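Local structure of HhaI Restriction Endonuclease (Haemophilus parahaemolyticus, 6UKI) at residues 46-51 and 127-132; 20-25 and 33-38; 147-152 and 233-238. The protein cleaves double-stranded DNA as a type II restriction endonuclease that recognises the sequence GCGC, probably with the help of divalent metal ions. One frame throughout, in Å; residues are numbered along the deposited sequence.

Contact 1 of 3, residues 46-51 and 127-132. With CA (calcium ion), chain G; nucleotides of chain B.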
loop_
_atom_site.group_PDB
_atom_site.type_symbol
_atom_site.label_atom_id
_atom_site.label_comp_id
_atom_site.label_asym_id
_atom_site.label_seq_id
_atom_site.Cartn_x
_atom_site.Cartn_y
_atom_site.Cartn_z
ATOM N N GLU A 46 -5.789 7.364 -9.249
ATOM C CA GLU A 46 -4.951 6.891 -8.156
ATOM C C GLU A 46 -4.195 8.059 -7.526
ATOM O O GLU A 46 -3.453 8.765 -8.217
ATOM C CB GLU A 46 -3.975 5.829 -8.658
ATOM C CG GLU A 46 -3.056 5.267 -7.581
ATOM C CD GLU A 46 -3.794 4.495 -6.499
ATOM O OE1 GLU A 46 -3.157 4.173 -5.478
ATOM O OE2 GLU A 46 -4.999 4.208 -6.660
ATOM N N ALA A 47 -4.370 8.243 -6.216
ATOM C CA ALA A 47 -3.662 9.264 -5.452
ATOM C C ALA A 47 -2.398 8.674 -4.835
ATOM O O ALA A 47 -2.443 7.587 -4.257
ATOM C CB ALA A 47 -4.564 9.820 -4.346
ATOM N N LYS A 48 -1.279 9.392 -4.943
ATOM C CA LYS A 48 -0.025 8.951 -4.339
ATOM C C LYS A 48 0.758 10.166 -3.872
ATOM O O LYS A 48 0.844 11.157 -4.592
ATOM C CB LYS A 48 0.831 8.145 -5.328
ATOM C CG LYS A 48 0.201 6.839 -5.746
ATOM C CD LYS A 48 1.217 5.803 -6.123
ATOM C CE LYS A 48 0.683 4.416 -5.778
ATOM N NZ LYS A 48 0.016 4.445 -4.441
ATOM N N MET A 49 1.336 10.087 -2.675
ATOM C CA MET A 49 2.168 11.178 -2.172
ATOM C C MET A 49 3.482 11.252 -2.955
ATOM O O MET A 49 3.840 10.324 -3.681
ATOM C CB MET A 49 2.440 10.997 -0.677
ATOM C CG MET A 49 1.420 11.658 0.227
ATOM S SD MET A 49 1.362 10.974 1.896
ATOM C CE MET A 49 2.060 12.297 2.863
ATOM N N PRO A 50 4.228 12.354 -2.827
ATOM C CA PRO A 50 5.503 12.452 -3.559
ATOM C C PRO A 50 6.477 11.317 -3.281
ATOM O O PRO A 50 7.251 10.948 -4.172
ATOM C CB PRO A 50 6.053 13.803 -3.097
ATOM C CG PRO A 50 4.839 14.605 -2.852
ATOM C CD PRO A 50 3.842 13.653 -2.244
ATOM N N HIS A 51 6.470 10.743 -2.086
ATOM C CA HIS A 51 7.262 9.552 -1.792
ATOM C C HIS A 51 6.308 8.457 -1.326
ATOM O O HIS A 51 5.788 8.516 -0.209
ATOM C CB HIS A 51 8.332 9.852 -0.742
ATOM C CG HIS A 51 9.313 10.902 -1.168
ATOM N ND1 HIS A 51 10.360 10.638 -2.026
ATOM C CD2 HIS A 51 9.403 12.217 -0.860
ATOM C CE1 HIS A 51 11.050 11.745 -2.229
ATOM N NE2 HIS A 51 10.488 12.719 -1.535
ATOM N N LYS A 127 -6.874 5.254 -14.988
ATOM C CA LYS A 127 -6.469 6.009 -16.161
ATOM C C LYS A 127 -5.655 7.245 -15.831
ATOM O O LYS A 127 -4.880 7.693 -16.678
ATOM C CB LYS A 127 -7.692 6.417 -16.997
ATOM C CG LYS A 127 -7.925 5.477 -18.173
ATOM C CD LYS A 127 -9.394 5.187 -18.409
ATOM C CE LYS A 127 -10.107 6.376 -19.028
ATOM N NZ LYS A 127 -11.260 5.927 -19.867
ATOM N N PHE A 128 -5.772 7.775 -14.620
ATOM C CA PHE A 128 -5.065 8.987 -14.242
ATOM C C PHE A 128 -4.513 8.853 -12.831
ATOM O O PHE A 128 -5.079 8.159 -11.984
ATOM C CB PHE A 128 -5.980 10.212 -14.335
ATOM C CG PHE A 128 -6.327 10.588 -15.740
ATOM C CD1 PHE A 128 -7.412 10.012 -16.377
ATOM C CD2 PHE A 128 -5.553 11.503 -16.434
ATOM C CE1 PHE A 128 -7.726 10.352 -17.678
ATOM C CE2 PHE A 128 -5.861 11.844 -17.732
ATOM C CZ PHE A 128 -6.953 11.270 -18.354
ATOM N N PHE A 129 -3.395 9.525 -12.594
ATOM C CA PHE A 129 -2.825 9.680 -11.266
ATOM C C PHE A 129 -2.998 11.119 -10.807
ATOM O O PHE A 129 -3.060 12.044 -11.622
ATOM C CB PHE A 129 -1.337 9.331 -11.255
ATOM C CG PHE A 129 -1.054 7.865 -11.245
ATOM C CD1 PHE A 129 -1.147 7.120 -12.408
ATOM C CD2 PHE A 129 -0.671 7.229 -10.075
ATOM C CE1 PHE A 129 -0.879 5.764 -12.402
ATOM C CE2 PHE A 129 -0.402 5.876 -10.062
ATOM C CZ PHE A 129 -0.509 5.141 -11.228
ATOM N N ILE A 130 -3.062 11.304 -9.495
ATOM C CA ILE A 130 -3.049 12.628 -8.896
ATOM C C ILE A 130 -2.015 12.644 -7.778
ATOM O O ILE A 130 -1.884 11.675 -7.019
ATOM C CB ILE A 130 -4.448 13.035 -8.382
ATOM C CG1 ILE A 130 -4.408 14.427 -7.743
ATOM C CG2 ILE A 130 -4.983 12.004 -7.416
ATOM C CD1 ILE A 130 -5.731 15.172 -7.798
ATOM N N THR A 131 -1.269 13.739 -7.693
ATOM C CA THR A 131 -0.268 13.957 -6.654
ATOM C C THR A 131 0.006 15.459 -6.606
ATOM O O THR A 131 -0.676 16.243 -7.274
ATOM C CB THR A 131 0.985 13.107 -6.917
ATOM O OG1 THR A 131 1.967 13.366 -5.903
ATOM C CG2 THR A 131 1.577 13.387 -8.292
ATOM N N SER A 132 0.996 15.872 -5.810
ATOM C CA SER A 132 1.193 17.298 -5.574
ATOM C C SER A 132 2.667 17.634 -5.407
ATOM O O SER A 132 3.420 16.870 -4.802
ATOM C CB SER A 132 0.426 17.773 -4.334
ATOM O OG SER A 132 0.932 19.015 -3.864
HETATM CA CA CA G . -3.039 5.564 -3.670
ATOM P P DT B 10 0.675 6.629 -0.113
ATOM O OP1 DT B 10 0.331 8.058 -0.242
ATOM O OP2 DT B 10 0.469 5.700 -1.247
ATOM O "O5'" DT B 10 2.211 6.523 0.327
ATOM C "C5'" DT B 10 2.781 7.490 1.190
ATOM C "C4'" DT B 10 2.858 6.973 2.615
ATOM O "O4'" DT B 10 3.672 5.765 2.672
ATOM C "C3'" DT B 10 3.472 7.949 3.623
ATOM O "O3'" DT B 10 2.743 7.886 4.840
ATOM C "C2'" DT B 10 4.904 7.427 3.785
ATOM C "C1'" DT B 10 4.703 5.924 3.642
ATOM N N1 DT B 10 5.934 5.163 3.170
ATOM C C2 DT B 10 6.349 4.034 3.860
ATOM O O2 DT B 10 5.796 3.617 4.858
ATOM N N3 DT B 10 7.445 3.409 3.336
ATOM C C4 DT B 10 8.162 3.786 2.217
ATOM O O4 DT B 10 9.143 3.158 1.826
ATOM C C5 DT B 10 7.681 4.971 1.538
ATOM C C7 DT B 10 8.381 5.471 0.308
ATOM C C6 DT B 10 6.601 5.594 2.041
ATOM P P DC B 9 -2.601 2.994 -1.954
ATOM O OP1 DC B 9 -3.517 4.114 -2.221
ATOM O OP2 DC B 9 -1.605 2.568 -2.940
ATOM O "O5'" DC B 9 -1.820 3.366 -0.611
ATOM C "C5'" DC B 9 -2.465 4.130 0.363
ATOM C "C4'" DC B 9 -1.627 4.237 1.612
ATOM O "O4'" DC B 9 -1.484 2.944 2.245
ATOM C "C3'" DC B 9 -0.198 4.685 1.418
ATOM O "O3'" DC B 9 -0.143 6.072 1.156
ATOM C "C2'" DC B 9 0.368 4.333 2.794
ATOM C "C1'" DC B 9 -0.296 2.968 3.044
ATOM N N1 DC B 9 0.576 1.818 2.647
ATOM C C2 DC B 9 1.484 1.299 3.564
ATOM O O2 DC B 9 1.525 1.780 4.694
ATOM N N3 DC B 9 2.286 0.269 3.188
ATOM C C4 DC B 9 2.199 -0.231 1.950
ATOM N N4 DC B 9 3.004 -1.249 1.625
ATOM C C5 DC B 9 1.285 0.292 0.992
ATOM C C6 DC B 9 0.502 1.308 1.377
HETATM O O HOH W 1 -3.868 6.946 -2.157
#
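Phe-128 starts the pairing with its carbonyl, whose O takes the N-H of Glu-46 (N to O 2.9 Å), while its ring meets Phe-43 and, edge-to-face, Phe-252. Phe-129 stands beside Glu-46 on the same side of the sheet. Its ring receives Glu-46 CB over one face, 4.2 Å from the centroid, and Lys-48 CD comes to its edge, near the ring plane. Past this ring the chain of Glu-46 bends at chi2 (65°) and carries OE1 to a calcium ion, 2.3 Å away; OE2 lies by Ser-33 OG. Ile-130 spans Ala-47: its N donates to Glu-46 O at 2.9 Å and its O accepts from Lys-48 N at 3.1 Å, the stagger of parallel strands. On the other side of the sheet its CG2 packs on Ala-47 CB. Thr-131 replaces the next backbone bond with its side chain. With OG1 anti to the backbone N (chi1 178°), the hydroxyl donates to Lys-48 O at 2.8 Å, in the plane of that carbonyl. Beyond it, Ser-132 O lies against the Pro-50 ring. The strand thus braced presents Ala-47 O to the same calcium, together with OP1 of DC9 of chain B and a water, while Lys-48 NZ reaches OP2 of that nucleotide at 2.9 Å and makes a weak bond to Glu-46 OE1. Glu-46, Ala-47 and Lys-48 supply the E-A-K and Asp-34 the preceding aspartate, consistent with the PD-(D/E)XK nuclease site.

Contact 2 of 3, residues 20-25 and 33-38. With CA (calcium ion), chain G; CA (calcium ion), chain H; nucleotides of chain B.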
loop_
_atom_site.group_PDB
_atom_site.type_symbol
_atom_site.label_atom_id
_atom_site.label_comp_id
_atom_site.label_asym_id
_atom_site.label_seq_id
_atom_site.Cartn_x
_atom_site.Cartn_y
_atom_site.Cartn_z
ATOM N N ASN A 20 -18.835 17.619 -8.300
ATOM C CA ASN A 20 -18.875 16.476 -7.380
ATOM C C ASN A 20 -19.278 15.213 -8.148
ATOM O O ASN A 20 -20.383 14.679 -8.030
ATOM C CB ASN A 20 -19.797 16.756 -6.199
ATOM C CG ASN A 20 -21.175 17.211 -6.623
ATOM O OD1 ASN A 20 -21.402 17.559 -7.784
ATOM N ND2 ASN A 20 -22.105 17.218 -5.676
ATOM N N LYS A 21 -18.333 14.739 -8.963
ATOM C CA LYS A 21 -18.439 13.487 -9.700
ATOM C C LYS A 21 -17.290 12.548 -9.344
ATOM O O LYS A 21 -16.797 11.808 -10.198
ATOM C CB LYS A 21 -18.465 13.748 -11.206
ATOM C CG LYS A 21 -19.383 14.891 -11.629
ATOM C CD LYS A 21 -19.799 14.758 -13.091
ATOM C CE LYS A 21 -20.488 16.017 -13.595
ATOM N NZ LYS A 21 -20.953 15.869 -15.003
ATOM N N PHE A 22 -16.825 12.590 -8.094
ATOM C CA PHE A 22 -15.684 11.785 -7.669
ATOM C C PHE A 22 -16.003 11.153 -6.326
ATOM O O PHE A 22 -16.303 11.862 -5.361
ATOM C CB PHE A 22 -14.411 12.631 -7.581
ATOM C CG PHE A 22 -14.038 13.275 -8.873
ATOM C CD1 PHE A 22 -13.208 12.622 -9.765
ATOM C CD2 PHE A 22 -14.549 14.518 -9.216
ATOM C CE1 PHE A 22 -12.874 13.201 -10.975
ATOM C CE2 PHE A 22 -14.219 15.109 -10.427
ATOM C CZ PHE A 22 -13.383 14.448 -11.308
ATOM N N ALA A 23 -15.939 9.828 -6.267
ATOM C CA ALA A 23 -16.264 9.077 -5.063
ATOM C C ALA A 23 -14.993 8.482 -4.483
ATOM O O ALA A 23 -14.245 7.800 -5.190
ATOM C CB ALA A 23 -17.272 7.966 -5.357
ATOM N N LYS A 24 -14.755 8.744 -3.202
ATOM C CA LYS A 24 -13.606 8.202 -2.490
ATOM C C LYS A 24 -13.933 6.823 -1.930
ATOM O O LYS A 24 -14.943 6.645 -1.243
ATOM C CB LYS A 24 -13.186 9.147 -1.363
ATOM C CG LYS A 24 -11.723 9.041 -0.969
ATOM C CD LYS A 24 -11.564 8.773 0.522
ATOM C CE LYS A 24 -10.158 9.127 0.976
ATOM N NZ LYS A 24 -9.684 8.292 2.119
ATOM N N LYS A 25 -13.066 5.859 -2.207
ATOM C CA LYS A 25 -13.198 4.523 -1.655
ATOM C C LYS A 25 -12.477 4.431 -0.308
ATOM O O LYS A 25 -11.942 5.413 0.214
ATOM C CB LYS A 25 -12.664 3.497 -2.652
ATOM C CG LYS A 25 -13.411 3.508 -3.980
ATOM C CD LYS A 25 -14.667 2.654 -3.913
ATOM C CE LYS A 25 -15.041 2.130 -5.280
ATOM N NZ LYS A 25 -14.377 0.832 -5.577
ATOM N N SER A 33 -8.881 0.822 -6.514
ATOM C CA SER A 33 -8.106 2.053 -6.527
ATOM C C SER A 33 -8.865 3.167 -5.794
ATOM O O SER A 33 -10.007 2.993 -5.364
ATOM C CB SER A 33 -7.773 2.444 -7.962
ATOM O OG SER A 33 -6.731 3.396 -7.987
ATOM N N ASP A 34 -8.236 4.345 -5.689
ATOM C CA ASP A 34 -8.599 5.330 -4.666
ATOM C C ASP A 34 -9.901 6.067 -4.975
ATOM O O ASP A 34 -10.793 6.142 -4.124
ATOM C CB ASP A 34 -7.466 6.344 -4.489
ATOM C CG ASP A 34 -6.203 5.722 -3.931
ATOM O OD1 ASP A 34 -6.279 4.586 -3.418
ATOM O OD2 ASP A 34 -5.137 6.374 -4.003
ATOM N N ILE A 35 -10.024 6.639 -6.171
ATOM C CA ILE A 35 -11.082 7.595 -6.485
ATOM C C ILE A 35 -11.782 7.171 -7.771
ATOM O O ILE A 35 -11.129 6.975 -8.803
ATOM C CB ILE A 35 -10.510 9.017 -6.629
ATOM C CG1 ILE A 35 -9.843 9.452 -5.324
ATOM C CG2 ILE A 35 -11.585 9.992 -7.083
ATOM C CD1 ILE A 35 -8.675 10.398 -5.531
ATOM N N LEU A 36 -13.108 7.051 -7.720
ATOM C CA LEU A 36 -13.900 6.635 -8.876
ATOM C C LEU A 36 -14.618 7.844 -9.470
ATOM O O LEU A 36 -15.477 8.446 -8.818
ATOM C CB LEU A 36 -14.902 5.557 -8.485
ATOM C CG LEU A 36 -15.833 5.099 -9.608
ATOM C CD1 LEU A 36 -15.041 4.448 -10.745
ATOM C CD2 LEU A 36 -16.889 4.146 -9.058
ATOM N N PHE A 37 -14.265 8.197 -10.703
ATOM C CA PHE A 37 -14.979 9.240 -11.427
ATOM C C PHE A 37 -16.318 8.683 -11.891
ATOM O O PHE A 37 -16.367 7.800 -12.752
ATOM C CB PHE A 37 -14.149 9.725 -12.608
ATOM C CG PHE A 37 -14.938 10.478 -13.631
ATOM C CD1 PHE A 37 -15.558 11.673 -13.305
ATOM C CD2 PHE A 37 -15.051 9.997 -14.928
ATOM C CE1 PHE A 37 -16.279 12.378 -14.249
ATOM C CE2 PHE A 37 -15.777 10.692 -15.884
ATOM C CZ PHE A 37 -16.390 11.887 -15.542
ATOM N N THR A 38 -17.403 9.188 -11.312
ATOM C CA THR A 38 -18.736 8.649 -11.558
ATOM C C THR A 38 -19.439 9.375 -12.699
ATOM O O THR A 38 -20.612 9.735 -12.609
ATOM C CB THR A 38 -19.547 8.725 -10.272
ATOM O OG1 THR A 38 -19.701 10.096 -9.885
ATOM C CG2 THR A 38 -18.823 7.987 -9.160
HETATM CA CA CA G . -3.039 5.564 -3.670
HETATM CA CA CA H . -5.909 2.879 -1.950
ATOM P P DC B 9 -2.601 2.994 -1.954
ATOM O OP1 DC B 9 -3.517 4.114 -2.221
ATOM O OP2 DC B 9 -1.605 2.568 -2.940
ATOM O "O5'" DC B 9 -1.820 3.366 -0.611
ATOM C "C5'" DC B 9 -2.465 4.130 0.363
ATOM C "C4'" DC B 9 -1.627 4.237 1.612
ATOM O "O4'" DC B 9 -1.484 2.944 2.245
ATOM C "C3'" DC B 9 -0.198 4.685 1.418
ATOM O "O3'" DC B 9 -0.143 6.072 1.156
ATOM C "C2'" DC B 9 0.368 4.333 2.794
ATOM C "C1'" DC B 9 -0.296 2.968 3.044
ATOM N N1 DC B 9 0.576 1.818 2.647
ATOM C C2 DC B 9 1.484 1.299 3.564
ATOM O O2 DC B 9 1.525 1.780 4.694
ATOM N N3 DC B 9 2.286 0.269 3.188
ATOM C C4 DC B 9 2.199 -0.231 1.950
ATOM N N4 DC B 9 3.004 -1.249 1.625
ATOM C C5 DC B 9 1.285 0.292 0.992
ATOM C C6 DC B 9 0.502 1.308 1.377
HETATM O O HOH W 1 -3.868 6.946 -2.157
HETATM O O HOH W 2 -5.283 2.197 -4.136
#
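Ala-23 and Leu-36 face each other as the hydrogen-bonded pair of a short antiparallel hairpin, exchanging two backbone bonds: Ala-23 N to Leu-36 O, and Leu-36 N to Ala-23 O, each at 2.9 Å. The ladder continues at both ends, with Thr-38 N donating to Lys-21 O from above the carbonyl plane and Lys-25 N donating to Asp-34 O at 3.0 Å. In the non-hydrogen-bonded pairs between, CA-H...O contacts run from Phe-22 to Leu-36 O and from Ile-35 to Ala-23 O.

Apolar contacts gather on the face bearing Phe-22, Ile-35 and Phe-37. Ile-35 CG2 lies 3.9 Å from Phe-22 CB and sits at the edge of the Phe-22 ring, near its plane. Further along the same side of the ring, Phe-22 CE1 meets Phe-37 CD1, also at 3.9 Å, with the two planes inclined by 40°. The reverse face is slighter, with Ala-23 CB beside Thr-38 CG2.

Metal binding is the third kind. Asp-34 turns away from the partner strand, CG set beside its own backbone N (chi1 -66°), and splits its carboxylate between two calcium ions: OD2 takes one at 2.3 Å and OD1 the other at 2.3 Å. OP1 of DC9 of chain B bridges the same pair of ions.

The hairpin forms the edge of the mixed sheet: strand 35-37 bonds onward to strand 43-47, helix 3-18 lies against Phe-22, Lys-24 and Ile-35, with Lys-24 salt-bridged to Glu-7, and helix 242-256 packs on Phe-22 and Phe-37.

Contact 3 of 3, residues 147-152 and 233-238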
loop_
_atom_site.group_PDB
_atom_site.type_symbol
_atom_site.label_atom_id
_atom_site.label_comp_id
_atom_site.label_asym_id
_atom_site.label_seq_id
_atom_site.Cartn_x
_atom_site.Cartn_y
_atom_site.Cartn_z
ATOM N N TYR A 147 7.051 11.463 -14.411
ATOM C CA TYR A 147 6.746 12.069 -13.125
ATOM C C TYR A 147 7.423 11.400 -11.938
ATOM O O TYR A 147 7.697 12.077 -10.946
ATOM C CB TYR A 147 5.231 12.068 -12.885
ATOM C CG TYR A 147 4.489 12.972 -13.825
ATOM C CD1 TYR A 147 4.149 12.547 -15.096
ATOM C CD2 TYR A 147 4.139 14.256 -13.448
ATOM C CE1 TYR A 147 3.479 13.372 -15.965
ATOM C CE2 TYR A 147 3.467 15.093 -14.314
ATOM C CZ TYR A 147 3.139 14.643 -15.571
ATOM O OH TYR A 147 2.467 15.464 -16.442
ATOM N N PHE A 148 7.698 10.105 -12.003
ATOM C CA PHE A 148 8.275 9.399 -10.870
ATOM C C PHE A 148 9.532 8.644 -11.278
ATOM O O PHE A 148 9.574 8.012 -12.337
ATOM C CB PHE A 148 7.279 8.407 -10.272
ATOM C CG PHE A 148 6.147 9.047 -9.521
ATOM C CD1 PHE A 148 6.309 9.453 -8.207
ATOM C CD2 PHE A 148 4.910 9.215 -10.122
ATOM C CE1 PHE A 148 5.260 10.031 -7.510
ATOM C CE2 PHE A 148 3.859 9.787 -9.433
ATOM C CZ PHE A 148 4.033 10.197 -8.127
ATOM N N ASN A 149 10.556 8.722 -10.428
ATOM C CA ASN A 149 11.614 7.726 -10.417
ATOM C C ASN A 149 11.131 6.503 -9.647
ATOM O O ASN A 149 10.338 6.617 -8.708
ATOM C CB ASN A 149 12.881 8.279 -9.769
ATOM C CG ASN A 149 13.350 9.560 -10.408
ATOM O OD1 ASN A 149 13.819 9.559 -11.550
ATOM N ND2 ASN A 149 13.240 10.665 -9.672
ATOM N N VAL A 150 11.608 5.324 -10.052
ATOM C CA VAL A 150 11.103 4.065 -9.518
ATOM C C VAL A 150 12.253 3.232 -8.977
ATOM O O VAL A 150 13.304 3.111 -9.614
ATOM C CB VAL A 150 10.315 3.259 -10.573
ATOM C CG1 VAL A 150 9.536 2.138 -9.891
ATOM C CG2 VAL A 150 9.368 4.162 -11.344
ATOM N N SER A 151 12.033 2.642 -7.808
ATOM C CA SER A 151 12.943 1.708 -7.170
ATOM C C SER A 151 12.211 0.395 -6.901
ATOM O O SER A 151 10.989 0.301 -7.020
ATOM C CB SER A 151 13.514 2.314 -5.882
ATOM O OG SER A 151 13.814 1.312 -4.935
ATOM N N CYS A 152 12.968 -0.642 -6.549
ATOM C CA CYS A 152 12.377 -1.962 -6.394
ATOM C C CYS A 152 13.254 -2.799 -5.477
ATOM O O CYS A 152 14.461 -2.927 -5.716
ATOM C CB CYS A 152 12.209 -2.648 -7.755
ATOM S SG CYS A 152 11.418 -4.278 -7.636
ATOM N N SER A 233 8.852 1.359 -5.055
ATOM C CA SER A 233 8.837 2.666 -4.419
ATOM C C SER A 233 8.943 3.739 -5.495
ATOM O O SER A 233 9.638 3.550 -6.500
ATOM C CB SER A 233 9.996 2.800 -3.440
ATOM O OG SER A 233 9.649 2.293 -2.166
ATOM N N ILE A 234 8.251 4.861 -5.298
ATOM C CA ILE A 234 8.292 5.956 -6.258
ATOM C C ILE A 234 8.607 7.270 -5.553
ATOM O O ILE A 234 8.272 7.467 -4.380
ATOM C CB ILE A 234 6.970 6.076 -7.034
ATOM C CG1 ILE A 234 5.814 6.242 -6.055
ATOM C CG2 ILE A 234 6.772 4.873 -7.940
ATOM C CD1 ILE A 234 4.562 6.773 -6.699
ATOM N N SER A 235 9.248 8.180 -6.289
ATOM C CA SER A 235 9.581 9.510 -5.781
ATOM C C SER A 235 9.377 10.539 -6.881
ATOM O O SER A 235 9.852 10.354 -8.006
ATOM C CB SER A 235 11.024 9.572 -5.263
ATOM O OG SER A 235 11.930 9.052 -6.220
ATOM N N LEU A 236 8.677 11.619 -6.548
ATOM C CA LEU A 236 8.335 12.636 -7.531
ATOM C C LEU A 236 9.586 13.321 -8.063
ATOM O O LEU A 236 10.420 13.801 -7.290
ATOM C CB LEU A 236 7.408 13.670 -6.899
ATOM C CG LEU A 236 6.891 14.763 -7.830
ATOM C CD1 LEU A 236 5.917 14.173 -8.834
ATOM C CD2 LEU A 236 6.229 15.858 -7.024
ATOM N N LYS A 237 9.717 13.364 -9.388
ATOM C CA LYS A 237 10.816 14.105 -9.999
ATOM C C LYS A 237 10.672 15.595 -9.701
ATOM O O LYS A 237 9.569 16.146 -9.738
ATOM C CB LYS A 237 10.837 13.857 -11.507
ATOM C CG LYS A 237 10.963 12.393 -11.886
ATOM C CD LYS A 237 10.991 12.206 -13.397
ATOM C CE LYS A 237 11.449 10.798 -13.760
ATOM N NZ LYS A 237 11.331 10.523 -15.217
ATOM N N ASN A 238 11.793 16.259 -9.406
ATOM C CA ASN A 238 11.690 17.575 -8.779
ATOM C C ASN A 238 11.428 18.691 -9.786
ATOM O O ASN A 238 10.685 19.629 -9.476
ATOM C CB ASN A 238 12.940 17.889 -7.959
ATOM C CG ASN A 238 12.703 19.006 -6.949
ATOM O OD1 ASN A 238 12.513 20.167 -7.321
ATOM N ND2 ASN A 238 12.675 18.655 -5.671
#
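The Phe-148 ring takes the tip of Ile-234 onto one face: CD1 stands 3.4 Å above the ring plane, displaced toward the rim near CE1. Ile-234 reaches it with CG1 between its backbone N and carbonyl carbon (chi1 56°), which lifts CD1 over the ring. The ring thus leans diagonally across the pair, filling the hollow between Ile-234 and Leu-236, whose CB is 4.3 Å from Phe-148 CE1. Val-150 extends this apolar face, its CG2 4.3 Å from Ile-234 CG2. The reverse face has smaller bumps: Ser-235 OG tucks beside Asn-149 CB. Lys-237 then lays its extended chain across the end of the pair, CG over Tyr-147 O and CE against Asn-149 OD1 at 3.5 Å, before NZ bonds to Glu-145 O. Leu-236 CD1, on the face of Phe-148, lies 3.5 Å from Tyr-147 O.

Five backbone hydrogen bonds fix this relief, paired at Asn-149 with Ser-235 and at Ser-151 with Ser-233, and ended by Lys-237 N to Tyr-147 O. This is classic antiparallel pairing of strands distant in sequence, within a five-stranded sheet where strand 228-236 lies between 51-62 and 148-156, and Ser-233 packs on a thymine of the bound DNA.

How the contacts relate
Along the chain contact 2 closes before contact 1 opens, and contact 1 before contact 3. Contacts 1 and 2, with centres 14 Å apart, lie in one mixed sheet, where strands 35-37 and 43-47 are neighbours. Their ligands converge on the same calcium ion, and Ala-47 N probably donates a hydrogen bond to Asp-34 OD2. Contact 3 belongs to the separate antiparallel sheet, its centre 11 Å from contact 1 and 24 Å from contact 2. Residues 46-51 lead from one sheet into the other: Pro-50 O probably accepts from Leu-236 N, and Lys-48 packs on Ile-234. The metal site is thus joined through residues 46-51 to the sheet whose Ser-233 packs on a thymine base.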